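Local coordinates for glycoside hydrolase, GH17 family (Formosa sp. Hel1_33_131, PDB 6FCG), which probably hydrolyses internal beta-1,3-glucosidic linkages of the algal polysaccharide laminarin, as an endo-acting laminarinase of glycoside hydrolase family 17, at residues M171-W174 with V180-A183. Sequence-based numbering, arbitrary orientation.
Sequences MVKW and VQPA
M171 packs beside V180 and P182 where a beta-alpha loop of the TIM barrel that characterises family 17, the connection running from strand 161-168 to helix 182-197, folds back on the start of that helix. The two backbones come closest at M171 and V180, whose CA atoms lie 5.3 Å apart. There the CA-H of M171 points at V180 O, with CA to O 3.5 Å and an angle at hydrogen of 165°, a nearly straight weak contact. The M171 side chain can be followed outward from this point. CB and CG both lie 4.1 Å from V180 O, running past the oxygen at van der Waals range. With chi2 extended at 179°, the chain then carries SD on to the first residue of the helix, where the sulfur rests 3.7 Å from P182 CA and 3.8 Å from P182 CB. Beyond the sulfur the chain bends, and CE turns away from the proline. L231 and S215 also touch this methionine, while D227 lies against P182, so helices 226-234 and 214-218 help enclose the apolar patch.

The polar half of the contact is joined by a water. It donates to M171 O and to V180 O and accepts from K173 NZ, so a single molecule gives both carbonyls a partner and links them to the ammonium. K173 bends once and then runs extended, bringing NZ to the water, which separates it from the two carbonyl oxygens. Its chain crosses that of Q181, the N-cap residue of helix 182-197, at about a right angle. Q181 CB is directed away from the opposing segment, yet its bent chain returns the amide, placing OE1 3.5 Å from K173 NZ. K173 NZ lies 2.7 Å from the bridging water oxygen.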
# COMPACT_ATOMS: atom_id res chain seq x y z
N MET A 171 2.19 -11.64 -35.35
CA MET A 171 1.85 -10.29 -35.83
C MET A 171 1.34 -9.37 -34.73
O MET A 171 1.28 -8.16 -34.93
CB MET A 171 0.77 -10.36 -36.92
CG MET A 171 1.23 -11.04 -38.20
SD MET A 171 -0.04 -11.14 -39.49
CE MET A 171 -1.15 -12.30 -38.72
N VAL A 172 1.00 -9.92 -33.58
CA VAL A 172 0.43 -9.08 -32.53
C VAL A 172 1.51 -8.13 -31.95
O VAL A 172 2.61 -8.56 -31.60
CB VAL A 172 -0.24 -9.94 -31.42
CG1 VAL A 172 0.76 -10.51 -30.41
CG2 VAL A 172 -1.31 -9.14 -30.70
N LYS A 173 1.18 -6.84 -31.87
CA LYS A 173 2.19 -5.80 -31.59
C LYS A 173 2.76 -5.83 -30.16
O LYS A 173 3.81 -5.26 -29.92
CB LYS A 173 1.63 -4.42 -31.85
CG LYS A 173 1.02 -4.21 -33.24
CD LYS A 173 2.02 -4.30 -34.36
CE LYS A 173 1.39 -3.86 -35.67
NZ LYS A 173 2.26 -4.30 -36.80
N TRP A 174 2.06 -6.48 -29.24
CA TRP A 174 2.55 -6.70 -27.89
C TRP A 174 3.47 -7.92 -27.69
O TRP A 174 4.02 -8.08 -26.62
CB TRP A 174 1.39 -6.73 -26.85
CG TRP A 174 0.16 -7.62 -27.13
CD1 TRP A 174 -1.09 -7.18 -27.47
CD2 TRP A 174 0.08 -9.07 -27.01
NE1 TRP A 174 -1.95 -8.27 -27.60
CE2 TRP A 174 -1.26 -9.43 -27.31
CE3 TRP A 174 1.01 -10.09 -26.70
CZ2 TRP A 174 -1.68 -10.73 -27.31
CZ3 TRP A 174 0.59 -11.39 -26.69
CH2 TRP A 174 -0.73 -11.70 -27.00
N VAL A 180 6.49 -9.81 -36.05
CA VAL A 180 6.80 -9.41 -37.41
C VAL A 180 5.60 -8.66 -38.02
O VAL A 180 4.47 -8.65 -37.48
CB VAL A 180 7.21 -10.65 -38.27
CG1 VAL A 180 8.48 -11.23 -37.71
CG2 VAL A 180 6.08 -11.70 -38.37
N GLN A 181 5.86 -8.05 -39.18
CA GLN A 181 4.81 -7.41 -39.94
C GLN A 181 4.03 -8.46 -40.74
O GLN A 181 4.55 -9.54 -41.03
CB GLN A 181 5.41 -6.35 -40.88
CG GLN A 181 6.20 -5.29 -40.16
CD GLN A 181 5.33 -4.54 -39.20
OE1 GLN A 181 5.49 -4.73 -38.04
NE2 GLN A 181 4.32 -3.74 -39.67
N PRO A 182 2.78 -8.16 -41.11
CA PRO A 182 2.01 -9.13 -41.87
C PRO A 182 2.64 -9.51 -43.22
O PRO A 182 2.38 -10.59 -43.70
CB PRO A 182 0.65 -8.46 -42.04
CG PRO A 182 0.85 -7.02 -41.71
CD PRO A 182 1.97 -7.00 -40.73
N ALA A 183 3.45 -8.63 -43.81
CA ALA A 183 4.17 -8.95 -45.05
C ALA A 183 4.99 -10.23 -44.93
O ALA A 183 5.08 -11.01 -45.90
CB ALA A 183 5.07 -7.80 -45.49
O HOH W 1 2.20 -6.99 -37.05